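Local atomic coordinates of putative fimbrium tip subunit Fim1C (Bacteroides ovatus, PDB entry 4EPS), a protein that is probably a component of the tip of fimbriae, the filamentous cell-surface appendages that mediate adhesion and biofilm formation. Residues L350-I354 with H355-M359; T361-T364 with S365-S369. All coordinates share one frame; numbering follows the deposited sequence.

Contact 1 (L350-I354 with H355-M359); sequences LTQSI and HDWFM
Ser-353 and Asp-356 meet at the start of helix 354-359, where Ser-353 is the N-cap. Among the hydrogen bonds, the capping one runs from Asp-356 N to Ser-353 OG (2.9 Å, 163° at the hydrogen). A first torsion of 66° sets OG between the backbone N and the carbonyl carbon, and a small hydroxyl suits this place because it can take up a first-turn N-H that has no carbonyl of a preceding helical turn to bond to. The regular i to i+4 bonds follow, with Trp-357 N giving to Ser-353 O at 3.0 Å and Phe-358 N to Ile-354 O at 2.8 Å. Glu-474 reaches the same end, its carboxylate oxygens accepting from the N atoms of Ile-354 and His-355.

Packing brings together aliphatic, amide and aromatic groups. Ile-354, buried, brings CG2 to 4.4 Å from Trp-357 CE3, while the indole extends to edge-to-face stacks with Tyr-399 and Phe-403 of helix 389-403. The extended chain of Gln-352 crosses the tryptophan, amide and ring planes 67° apart, and lays its CD 3.7 Å from Trp-357 CA. At its end, OE1 sits at the indole's edge near the ring plane, 3.4 Å from Trp-357 CB.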
ATOM      1  N   LEU A 350      -2.900  50.340   5.179  1.00 38.53           N
ATOM      2  CA  LEU A 350      -2.140  50.702   6.381  1.00 37.16           C
ATOM      3  C   LEU A 350      -1.184  51.844   6.108  1.00 42.66           C
ATOM      4  O   LEU A 350      -0.773  52.031   4.968  1.00 41.79           O
ATOM      5  CB  LEU A 350      -1.341  49.489   6.888  1.00 35.84           C
ATOM      6  CG  LEU A 350      -2.113  48.181   7.189  1.00 38.98           C
ATOM      7  CD1 LEU A 350      -1.148  47.071   7.544  1.00 38.43           C
ATOM      8  CD2 LEU A 350      -3.107  48.368   8.350  1.00 40.51           C
ATOM      9  N   THR A 351      -0.794  52.580   7.162  1.00 41.34           N
ATOM     10  CA  THR A 351       0.204  53.648   7.044  1.00 42.69           C
ATOM     11  C   THR A 351       1.568  52.962   7.021  1.00 45.03           C
ATOM     12  O   THR A 351       2.383  53.218   6.141  1.00 45.85           O
ATOM     13  CB  THR A 351       0.053  54.661   8.203  1.00 57.20           C
ATOM     14  OG1 THR A 351      -1.246  55.250   8.146  1.00 60.37           O
ATOM     15  CG2 THR A 351       1.112  55.743   8.167  1.00 55.74           C
ATOM     16  N   GLN A 352       1.796  52.081   7.994  1.00 39.16           N
ATOM     17  CA  GLN A 352       3.001  51.283   8.107  1.00 38.23           C
ATOM     18  C   GLN A 352       2.637  49.828   7.747  1.00 39.38           C
ATOM     19  O   GLN A 352       1.717  49.257   8.343  1.00 37.20           O
ATOM     20  CB  GLN A 352       3.569  51.420   9.523  1.00 40.13           C
ATOM     21  CG  GLN A 352       4.671  50.436   9.867  1.00 45.95           C
ATOM     22  CD  GLN A 352       4.931  50.384  11.349  1.00 56.79           C
ATOM     23  OE1 GLN A 352       4.055  50.036  12.158  1.00 49.18           O
ATOM     24  NE2 GLN A 352       6.171  50.640  11.725  1.00 50.12           N
ATOM     25  N   SER A 353       3.346  49.234   6.763  1.00 35.40           N
ATOM     26  CA  SER A 353       3.082  47.844   6.354  1.00 33.18           C
ATOM     27  C   SER A 353       3.340  46.886   7.503  1.00 36.23           C
ATOM     28  O   SER A 353       4.041  47.239   8.453  1.00 35.76           O
ATOM     29  CB  SER A 353       3.957  47.458   5.161  1.00 33.57           C
ATOM     30  OG  SER A 353       5.331  47.428   5.522  1.00 36.93           O
ATOM     31  N   ILE A 354       2.805  45.663   7.411  1.00 32.46           N
ATOM     32  CA  ILE A 354       3.057  44.636   8.426  1.00 31.82           C
ATOM     33  C   ILE A 354       4.565  44.324   8.426  1.00 33.64           C
ATOM     34  O   ILE A 354       5.153  44.128   9.482  1.00 33.22           O
ATOM     35  CB  ILE A 354       2.183  43.384   8.151  1.00 33.91           C
ATOM     36  CG1 ILE A 354       0.689  43.743   8.333  1.00 35.39           C
ATOM     37  CG2 ILE A 354       2.582  42.217   9.080  1.00 34.37           C
ATOM     38  CD1 ILE A 354      -0.172  43.076   7.397  1.00 49.89           C
ATOM     39  N   HIS A 355       5.182  44.290   7.235  1.00 29.83           N
ATOM     40  CA  HIS A 355       6.622  44.089   7.113  1.00 29.81           C
ATOM     41  C   HIS A 355       7.403  45.164   7.906  1.00 34.23           C
ATOM     42  O   HIS A 355       8.281  44.830   8.714  1.00 33.20           O
ATOM     43  CB  HIS A 355       7.057  44.129   5.637  1.00 28.81           C
ATOM     44  CG  HIS A 355       8.539  44.134   5.499  1.00 31.49           C
ATOM     45  ND1 HIS A 355       9.292  43.028   5.839  1.00 32.40           N
ATOM     46  CD2 HIS A 355       9.369  45.142   5.132  1.00 32.86           C
ATOM     47  CE1 HIS A 355      10.548  43.371   5.614  1.00 32.28           C
ATOM     48  NE2 HIS A 355      10.643  44.644   5.213  1.00 32.93           N
ATOM     49  N   ASP A 356       7.090  46.440   7.655  1.00 32.06           N
ATOM     50  CA  ASP A 356       7.784  47.548   8.320  1.00 33.71           C
ATOM     51  C   ASP A 356       7.595  47.473   9.835  1.00 40.70           C
ATOM     52  O   ASP A 356       8.579  47.649  10.564  1.00 41.20           O
ATOM     53  CB  ASP A 356       7.350  48.909   7.762  1.00 35.22           C
ATOM     54  CG  ASP A 356       7.948  49.266   6.407  1.00 41.72           C
ATOM     55  OD1 ASP A 356       8.867  48.541   5.942  1.00 42.64           O
ATOM     56  OD2 ASP A 356       7.481  50.245   5.796  1.00 42.00           O
ATOM     57  N   TRP A 357       6.376  47.120  10.310  1.00 37.30           N
ATOM     58  CA  TRP A 357       6.146  46.938  11.749  1.00 37.47           C
ATOM     59  C   TRP A 357       7.007  45.800  12.278  1.00 40.45           C
ATOM     60  O   TRP A 357       7.665  45.946  13.310  1.00 40.25           O
ATOM     61  CB  TRP A 357       4.660  46.647  12.081  1.00 36.37           C
ATOM     62  CG  TRP A 357       4.477  46.064  13.460  1.00 37.72           C
ATOM     63  CD1 TRP A 357       4.588  46.726  14.652  1.00 41.50           C
ATOM     64  CD2 TRP A 357       4.267  44.680  13.789  1.00 36.97           C
ATOM     65  NE1 TRP A 357       4.412  45.846  15.702  1.00 40.55           N
ATOM     66  CE2 TRP A 357       4.213  44.586  15.199  1.00 40.91           C
ATOM     67  CE3 TRP A 357       4.104  43.508  13.026  1.00 37.32           C
ATOM     68  CZ2 TRP A 357       4.014  43.365  15.862  1.00 39.86           C
ATOM     69  CZ3 TRP A 357       3.936  42.296  13.685  1.00 38.24           C
ATOM     70  CH2 TRP A 357       3.896  42.232  15.086  1.00 39.18           C
ATOM     71  N   PHE A 358       6.970  44.655  11.579  1.00 35.18           N
ATOM     72  CA  PHE A 358       7.644  43.417  11.972  1.00 34.04           C
ATOM     73  C   PHE A 358       9.165  43.624  12.183  1.00 39.57           C
ATOM     74  O   PHE A 358       9.709  43.135  13.173  1.00 39.27           O
ATOM     75  CB  PHE A 358       7.372  42.318  10.913  1.00 33.70           C
ATOM     76  CG  PHE A 358       8.121  41.029  11.117  1.00 33.22           C
ATOM     77  CD1 PHE A 358       7.716  40.118  12.085  1.00 34.31           C
ATOM     78  CD2 PHE A 358       9.239  40.726  10.346  1.00 34.99           C
ATOM     79  CE1 PHE A 358       8.413  38.927  12.283  1.00 34.40           C
ATOM     80  CE2 PHE A 358       9.932  39.525  10.537  1.00 36.45           C
ATOM     81  CZ  PHE A 358       9.516  38.639  11.506  1.00 33.08           C
HETATM   82  N   MSE A 359       9.824  44.362  11.273  1.00 35.97           N
HETATM   83  CA  MSE A 359      11.271  44.622  11.308  1.00 36.09           C
HETATM   84  C   MSE A 359      11.701  45.472  12.529  1.00 42.60           C
HETATM   85  O   MSE A 359      12.886  45.471  12.862  1.00 43.20           O
HETATM   86  CB  MSE A 359      11.745  45.277  10.006  1.00 37.79           C
HETATM   87  CG  MSE A 359      11.583  44.363   8.778  1.00 42.85           C
HETATM   88 SE   MSE A 359      12.482  42.637   8.984  0.75 49.96          SE
HETATM   89  CE  MSE A 359      14.264  43.203   8.511  1.00 47.71           C
TER
HETATM   90  O   HOH W   1       5.238  50.739   4.992  1.00 34.33           O

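Contact 2 (T361-T364 with S365-S369); sequences TSFT and SSYVS
Phe-363 and Tyr-367 meet across a tight bend whose corner is Thr-364 and Ser-365, and the carbonyl oxygen of Phe-363 is the point on which the bend closes. Ser-366 N gives a hydrogen bond to Phe-363 O (3.3 Å, 143° at the hydrogen), approaching from above the carbonyl plane. Tyr-367 N adds a weak bond to that same oxygen at 3.2 Å. Phe-363 O also lies at the edge of the Tyr-367 ring, in its plane, 3.4 Å from CD1. The tyrosine's chi1 of -58° leaves CG beside the backbone N, on the side where CD1 comes within 3.7 Å of Phe-363 CB. Aromatic residues suit both positions: each side chain reaches Phe-358 of the preceding helix and Leu-398 of helix 389-403, and Arg-326 forms a cation-pi contact with the tyrosine.

At the corner, small hydroxyl residues fit a chain that reverses near solvent. Thr-364 holds OG1 between its backbone N and carbonyl carbon (chi1 60°), 3.4 Å from Ser-365 N but badly angled for a bond, while CG2 packs against Phe-358 O. Ser-365, the exposed one, keeps CB against the Thr-364 carbonyl. A water donates to both Thr-364 O (2.9 Å) and Tyr-367 O, bridging two acceptors that cannot bond to each other. Thr-361 OG1, itself bonded to Phe-358 O, accepts from Phe-363 N at 3.2 Å and ties the bend to the helix end. With Thr-364 and Ser-365 both in helix-like backbone conformations, the whole is an ST turn running into a type I beta turn over residues 363 to 366.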
ATOM      1  N   THR A 361      10.414  44.797  15.600  1.00 41.97           N
ATOM      2  CA  THR A 361      10.116  43.931  16.753  1.00 41.12           C
ATOM      3  C   THR A 361      11.267  43.000  17.153  1.00 45.06           C
ATOM      4  O   THR A 361      12.267  42.910  16.459  1.00 44.51           O
ATOM      5  CB  THR A 361       8.857  43.070  16.486  1.00 47.99           C
ATOM      6  OG1 THR A 361       9.170  42.022  15.553  1.00 41.87           O
ATOM      7  CG2 THR A 361       7.654  43.890  16.033  1.00 45.73           C
ATOM      8  N   SER A 362      11.075  42.267  18.259  1.00 44.31           N
ATOM      9  CA  SER A 362      11.993  41.247  18.783  1.00 45.49           C
ATOM     10  C   SER A 362      11.725  39.850  18.147  1.00 49.77           C
ATOM     11  O   SER A 362      12.341  38.861  18.563  1.00 50.33           O
ATOM     12  CB  SER A 362      11.832  41.150  20.303  1.00 49.67           C
ATOM     13  OG  SER A 362      10.550  40.641  20.644  1.00 58.31           O
ATOM     14  N   PHE A 363      10.793  39.769  17.162  1.00 44.82           N
ATOM     15  CA  PHE A 363      10.387  38.493  16.539  1.00 42.46           C
ATOM     16  C   PHE A 363      11.105  38.170  15.222  1.00 44.29           C
ATOM     17  O   PHE A 363      10.804  37.134  14.624  1.00 42.86           O
ATOM     18  CB  PHE A 363       8.867  38.494  16.246  1.00 43.40           C
ATOM     19  CG  PHE A 363       7.914  38.959  17.324  1.00 45.14           C
ATOM     20  CD1 PHE A 363       7.851  38.305  18.549  1.00 48.43           C
ATOM     21  CD2 PHE A 363       7.008  39.982  17.076  1.00 47.56           C
ATOM     22  CE1 PHE A 363       6.953  38.723  19.537  1.00 50.02           C
ATOM     23  CE2 PHE A 363       6.108  40.401  18.061  1.00 50.90           C
ATOM     24  CZ  PHE A 363       6.085  39.766  19.284  1.00 49.30           C
ATOM     25  N   THR A 364      12.038  39.024  14.770  1.00 40.45           N
ATOM     26  CA  THR A 364      12.694  38.884  13.463  1.00 40.39           C
ATOM     27  C   THR A 364      13.591  37.650  13.311  1.00 43.56           C
ATOM     28  O   THR A 364      13.916  37.291  12.177  1.00 44.37           O
ATOM     29  CB  THR A 364      13.486  40.146  13.101  1.00 48.11           C
ATOM     30  OG1 THR A 364      14.499  40.377  14.088  1.00 50.48           O
ATOM     31  CG2 THR A 364      12.597  41.363  12.949  1.00 45.35           C
ATOM     32  N   SER A 365      13.990  37.004  14.409  1.00 39.74           N
ATOM     33  CA  SER A 365      14.851  35.819  14.353  0.60 39.30           C
ATOM     34  C   SER A 365      14.047  34.515  14.413  1.00 40.53           C
ATOM     35  O   SER A 365      14.551  33.460  14.004  1.00 40.47           O
ATOM     36  CB  SER A 365      15.859  35.850  15.502  0.60 43.52           C
ATOM     37  OG  SER A 365      15.196  35.845  16.755  0.60 50.30           O
ATOM     38  N   SER A 366      12.810  34.580  14.933  1.00 35.42           N
ATOM     39  CA  SER A 366      11.964  33.406  15.138  0.60 34.69           C
ATOM     40  C   SER A 366      10.842  33.265  14.094  1.00 36.11           C
ATOM     41  O   SER A 366      10.150  32.236  14.081  1.00 33.58           O
ATOM     42  CB  SER A 366      11.364  33.426  16.544  0.60 41.07           C
ATOM     43  OG  SER A 366      10.848  34.706  16.871  0.60 54.23           O
ATOM     44  N   TYR A 367      10.663  34.277  13.224  1.00 32.86           N
ATOM     45  CA  TYR A 367       9.633  34.258  12.162  1.00 31.88           C
ATOM     46  C   TYR A 367      10.224  34.814  10.877  1.00 35.46           C
ATOM     47  O   TYR A 367      11.278  35.436  10.905  1.00 34.34           O
ATOM     48  CB  TYR A 367       8.370  35.076  12.546  1.00 32.71           C
ATOM     49  CG  TYR A 367       7.682  34.624  13.817  1.00 35.03           C
ATOM     50  CD1 TYR A 367       8.105  35.082  15.062  1.00 38.32           C
ATOM     51  CD2 TYR A 367       6.582  33.776  13.775  1.00 35.16           C
ATOM     52  CE1 TYR A 367       7.509  34.639  16.237  1.00 39.30           C
ATOM     53  CE2 TYR A 367       5.965  33.330  14.949  1.00 35.54           C
ATOM     54  CZ  TYR A 367       6.431  33.775  16.180  1.00 42.82           C
ATOM     55  OH  TYR A 367       5.842  33.391  17.356  1.00 42.58           O
ATOM     56  N   VAL A 368       9.540  34.579   9.752  1.00 31.41           N
ATOM     57  CA  VAL A 368       9.884  35.125   8.446  1.00 30.89           C
ATOM     58  C   VAL A 368       8.895  36.272   8.200  1.00 31.93           C
ATOM     59  O   VAL A 368       7.719  36.136   8.528  1.00 30.11           O
ATOM     60  CB  VAL A 368       9.809  34.013   7.341  1.00 35.63           C
ATOM     61  CG1 VAL A 368      10.124  34.581   5.959  1.00 35.96           C
ATOM     62  CG2 VAL A 368      10.764  32.856   7.664  1.00 35.98           C
ATOM     63  N   SER A 369       9.345  37.381   7.608  1.00 29.27           N
ATOM     64  CA  SER A 369       8.438  38.480   7.287  1.00 28.47           C
ATOM     65  C   SER A 369       7.357  38.027   6.287  1.00 29.59           C
ATOM     66  O   SER A 369       7.604  37.138   5.462  1.00 28.52           O
ATOM     67  CB  SER A 369       9.202  39.667   6.719  1.00 30.77           C
ATOM     68  OG  SER A 369       8.262  40.636   6.282  1.00 31.09           O
TER
HETATM   69  O   HOH W   2      13.852  35.196  10.163  1.00 38.39           O

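Overall arrangement
Contact 1 is largely buried, whereas contact 2 lies at the surface; their centres are about 13 Å apart, in series along the chain. Both rest on helix 389-403, the first through Ile-354, Trp-357 and Phe-358, the second through Phe-363 and Tyr-367. In contact 1 straight bonds start a helix, and the carboxylate of Glu-474 accepts from N-H groups at its N-terminal end; in contact 2 the chain bends on bonds that are partly weak, and a water bridges two carbonyls. Phe-358 links the two, its CZ lying 3.7 Å from Phe-363 O. A polar tie is added where His-355 ND1 and Ser-369 OG probably hydrogen-bond at 2.6 Å.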